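Local coordinates for protein membrane-bound lytic murein transglycosylase (Agrobacterium tumefaciens, PDB 2PNW) that probably cleaves the glycan strands of peptidoglycan as a lytic transglycosylase of the MltA family, at residues I204-K209 with S257-R262. Sequence-based numbering, arbitrary orientation.
Sequences ITYAAK and SYIFFR
The ring of F261 is sandwiched between I204, from the facing strand, and I259 of its own strand. I204 CD1 lies over one face of F261, 4.0 Å from the centroid of the F261 ring, and I259 CG2 covers the opposite face toward the rim. With CG1 of I204 between the backbone N and the carbonyl carbon (chi1 60°) and CD1 anti to CA (chi2 173°), CD1 is carried over the F261 ring. H187 adds an edge-to-face contact to the same ring, and I120 of strand 118-121 also packs against it. I259 CG2 serves a second ring as well, meeting Y206 CD1 at 3.7 Å with the two side chains roughly perpendicular. T205 and R262 instead run side by side: T205 CG2 rests over one face of the guanidinium, 3.9 Å from R262 NE, while T205 OG1 is hydrogen-bonded to I274 O. A water in the guanidinium plane joins R262 NE to Y206 O.

Between the backbones, T205 and R262 form a reciprocal hydrogen-bonded pair. F260 O then accepts A207 N at 2.8 Å. The same F260 O takes a weak bond from A208 N at 3.3 Å, and F260 N returns a bond to A208 O. The extra residue shifts the register by one. Two residues opposite one, with both N-H groups converging on a single carbonyl, make a classic beta bulge in an antiparallel strand pair, here within the MltA-specific insert domain.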
ATOM      1  N   ILE A 204     -11.325   2.835  -8.022  1.00 17.92           N
ATOM      2  CA  ILE A 204     -11.500   1.501  -7.438  1.00 15.79           C
ATOM      3  C   ILE A 204     -10.368   1.285  -6.440  1.00 15.41           C
ATOM      4  O   ILE A 204      -9.287   1.858  -6.585  1.00 13.67           O
ATOM      5  CB  ILE A 204     -11.529   0.372  -8.508  1.00 16.14           C
ATOM      6  CG1 ILE A 204     -10.198   0.356  -9.307  1.00 15.51           C
ATOM      7  CG2 ILE A 204     -12.783   0.534  -9.436  1.00 17.41           C
ATOM      8  CD1 ILE A 204     -10.030  -0.875 -10.334  1.00 15.34           C
ATOM      9  N   THR A 205     -10.618   0.440  -5.437  1.00 14.57           N
ATOM     10  CA  THR A 205      -9.609   0.139  -4.440  1.00 14.89           C
ATOM     11  C   THR A 205      -9.819  -1.301  -3.963  1.00 14.68           C
ATOM     12  O   THR A 205     -10.910  -1.869  -4.128  1.00 14.02           O
ATOM     13  CB  THR A 205      -9.710   1.148  -3.244  1.00 16.26           C
ATOM     14  OG1 THR A 205      -8.577   0.996  -2.387  1.00 18.80           O
ATOM     15  CG2 THR A 205     -11.001   0.928  -2.473  1.00 17.33           C
ATOM     16  N   TYR A 206      -8.768  -1.876  -3.383  1.00 14.46           N
ATOM     17  CA  TYR A 206      -8.785  -3.256  -2.896  1.00 14.72           C
ATOM     18  C   TYR A 206     -10.048  -3.519  -2.044  1.00 15.41           C
ATOM     19  O   TYR A 206     -10.354  -2.735  -1.121  1.00 15.58           O
ATOM     20  CB  TYR A 206      -7.524  -3.478  -2.050  1.00 15.05           C
ATOM     21  CG  TYR A 206      -7.510  -4.780  -1.291  1.00 16.49           C
ATOM     22  CD1 TYR A 206      -6.913  -5.920  -1.827  1.00 16.63           C
ATOM     23  CD2 TYR A 206      -8.119  -4.880  -0.033  1.00 15.95           C
ATOM     24  CE1 TYR A 206      -6.925  -7.146  -1.118  1.00 17.38           C
ATOM     25  CE2 TYR A 206      -8.125  -6.100   0.688  1.00 17.33           C
ATOM     26  CZ  TYR A 206      -7.524  -7.219   0.135  1.00 18.08           C
ATOM     27  OH  TYR A 206      -7.528  -8.412   0.833  1.00 18.56           O
ATOM     28  N   ALA A 207     -10.747  -4.612  -2.341  1.00 14.86           N
ATOM     29  CA  ALA A 207     -11.831  -5.111  -1.485  1.00 15.35           C
ATOM     30  C   ALA A 207     -11.529  -6.451  -0.846  1.00 15.67           C
ATOM     31  O   ALA A 207     -11.907  -6.681   0.309  1.00 15.10           O
ATOM     32  CB  ALA A 207     -13.134  -5.225  -2.298  1.00 14.38           C
ATOM     33  N   ALA A 208     -10.923  -7.362  -1.622  1.00 15.41           N
ATOM     34  CA  ALA A 208     -10.629  -8.716  -1.160  1.00 14.80           C
ATOM     35  C   ALA A 208      -9.654  -9.329  -2.151  1.00 15.01           C
ATOM     36  O   ALA A 208      -9.252  -8.662  -3.103  1.00 14.93           O
ATOM     37  CB  ALA A 208     -11.927  -9.565  -1.097  1.00 15.46           C
ATOM     38  N   LYS A 209      -9.272 -10.588  -1.915  1.00 15.32           N
ATOM     39  CA  LYS A 209      -8.372 -11.280  -2.823  1.00 14.42           C
ATOM     40  C   LYS A 209      -8.661 -12.770  -2.790  1.00 13.98           C
ATOM     41  O   LYS A 209      -9.220 -13.279  -1.832  1.00 13.00           O
ATOM     42  CB  LYS A 209      -6.905 -10.979  -2.479  1.00 14.04           C
ATOM     43  CG  LYS A 209      -6.488 -11.409  -1.045  1.00 15.22           C
ATOM     44  CD  LYS A 209      -5.065 -10.928  -0.694  1.00 15.61           C
ATOM     45  CE  LYS A 209      -4.761 -11.319   0.751  1.00 22.14           C
ATOM     46  NZ  LYS A 209      -3.310 -11.100   1.052  1.00 20.90           N
ATOM     47  N   SER A 257      -2.008 -14.843  -6.572  1.00 12.24           N
ATOM     48  CA  SER A 257      -2.921 -13.893  -5.910  1.00 13.51           C
ATOM     49  C   SER A 257      -3.698 -13.113  -6.961  1.00 14.31           C
ATOM     50  O   SER A 257      -3.154 -12.793  -8.022  1.00 14.05           O
ATOM     51  CB  SER A 257      -2.115 -12.892  -5.075  1.00 14.67           C
ATOM     52  OG  SER A 257      -2.962 -11.823  -4.647  1.00 14.38           O
ATOM     53  N   TYR A 258      -4.968 -12.796  -6.669  1.00 13.99           N
ATOM     54  CA  TYR A 258      -5.786 -11.993  -7.592  1.00 13.71           C
ATOM     55  C   TYR A 258      -6.601 -11.044  -6.730  1.00 13.67           C
ATOM     56  O   TYR A 258      -7.193 -11.475  -5.726  1.00 13.43           O
ATOM     57  CB  TYR A 258      -6.733 -12.902  -8.381  1.00 14.07           C
ATOM     58  CG  TYR A 258      -7.466 -12.228  -9.546  1.00 14.79           C
ATOM     59  CD1 TYR A 258      -6.953 -12.289 -10.842  1.00 15.59           C
ATOM     60  CD2 TYR A 258      -8.665 -11.537  -9.347  1.00 14.99           C
ATOM     61  CE1 TYR A 258      -7.623 -11.656 -11.936  1.00 15.47           C
ATOM     62  CE2 TYR A 258      -9.340 -10.913 -10.421  1.00 15.73           C
ATOM     63  CZ  TYR A 258      -8.817 -11.002 -11.713  1.00 17.36           C
ATOM     64  OH  TYR A 258      -9.479 -10.404 -12.780  1.00 17.93           O
ATOM     65  N   ILE A 259      -6.605  -9.775  -7.124  1.00 14.11           N
ATOM     66  CA  ILE A 259      -7.242  -8.703  -6.348  1.00 13.98           C
ATOM     67  C   ILE A 259      -8.646  -8.413  -6.869  1.00 14.69           C
ATOM     68  O   ILE A 259      -8.864  -8.289  -8.087  1.00 14.37           O
ATOM     69  CB  ILE A 259      -6.393  -7.389  -6.359  1.00 14.21           C
ATOM     70  CG1 ILE A 259      -4.964  -7.647  -5.856  1.00 13.81           C
ATOM     71  CG2 ILE A 259      -7.129  -6.242  -5.530  1.00 13.62           C
ATOM     72  CD1 ILE A 259      -4.886  -8.446  -4.499  1.00 13.65           C
ATOM     73  N   PHE A 260      -9.611  -8.354  -5.947  1.00 13.61           N
ATOM     74  CA  PHE A 260     -10.977  -7.892  -6.291  1.00 13.94           C
ATOM     75  C   PHE A 260     -11.175  -6.498  -5.716  1.00 13.42           C
ATOM     76  O   PHE A 260     -10.590  -6.160  -4.696  1.00 14.58           O
ATOM     77  CB  PHE A 260     -12.043  -8.854  -5.738  1.00 14.03           C
ATOM     78  CG  PHE A 260     -11.930 -10.233  -6.307  1.00 14.88           C
ATOM     79  CD1 PHE A 260     -12.410 -10.494  -7.587  1.00 13.16           C
ATOM     80  CD2 PHE A 260     -11.289 -11.246  -5.603  1.00 15.21           C
ATOM     81  CE1 PHE A 260     -12.302 -11.768  -8.139  1.00 15.72           C
ATOM     82  CE2 PHE A 260     -11.185 -12.536  -6.157  1.00 16.08           C
ATOM     83  CZ  PHE A 260     -11.680 -12.772  -7.437  1.00 13.81           C
ATOM     84  N   PHE A 261     -11.947  -5.679  -6.430  1.00 14.42           N
ATOM     85  CA  PHE A 261     -12.020  -4.243  -6.167  1.00 14.30           C
ATOM     86  C   PHE A 261     -13.450  -3.841  -5.836  1.00 15.89           C
ATOM     87  O   PHE A 261     -14.413  -4.572  -6.126  1.00 15.69           O
ATOM     88  CB  PHE A 261     -11.530  -3.445  -7.420  1.00 14.40           C
ATOM     89  CG  PHE A 261     -10.069  -3.633  -7.726  1.00 14.23           C
ATOM     90  CD1 PHE A 261      -9.118  -2.794  -7.180  1.00 15.60           C
ATOM     91  CD2 PHE A 261      -9.653  -4.672  -8.568  1.00 16.50           C
ATOM     92  CE1 PHE A 261      -7.726  -2.964  -7.457  1.00 15.04           C
ATOM     93  CE2 PHE A 261      -8.291  -4.860  -8.839  1.00 15.93           C
ATOM     94  CZ  PHE A 261      -7.328  -4.011  -8.287  1.00 13.87           C
ATOM     95  N   ARG A 262     -13.576  -2.662  -5.226  1.00 17.41           N
ATOM     96  CA  ARG A 262     -14.856  -1.972  -5.068  1.00 19.70           C
ATOM     97  C   ARG A 262     -14.656  -0.526  -5.517  1.00 20.81           C
ATOM     98  O   ARG A 262     -13.561   0.015  -5.412  1.00 17.93           O
ATOM     99  CB  ARG A 262     -15.294  -1.968  -3.590  1.00 18.54           C
ATOM    100  CG  ARG A 262     -14.323  -1.227  -2.672  1.00 21.60           C
ATOM    101  CD  ARG A 262     -14.800  -1.227  -1.201  1.00 24.73           C
ATOM    102  NE  ARG A 262     -13.995  -0.351  -0.324  1.00 33.63           N
ATOM    103  CZ  ARG A 262     -14.211   0.960  -0.136  1.00 35.90           C
ATOM    104  NH1 ARG A 262     -15.180   1.605  -0.785  1.00 37.81           N
ATOM    105  NH2 ARG A 262     -13.429   1.648   0.689  1.00 37.03           N
TER
HETATM  106  O   HOH W   1     -12.169  -2.083   1.070  1.00 34.90           O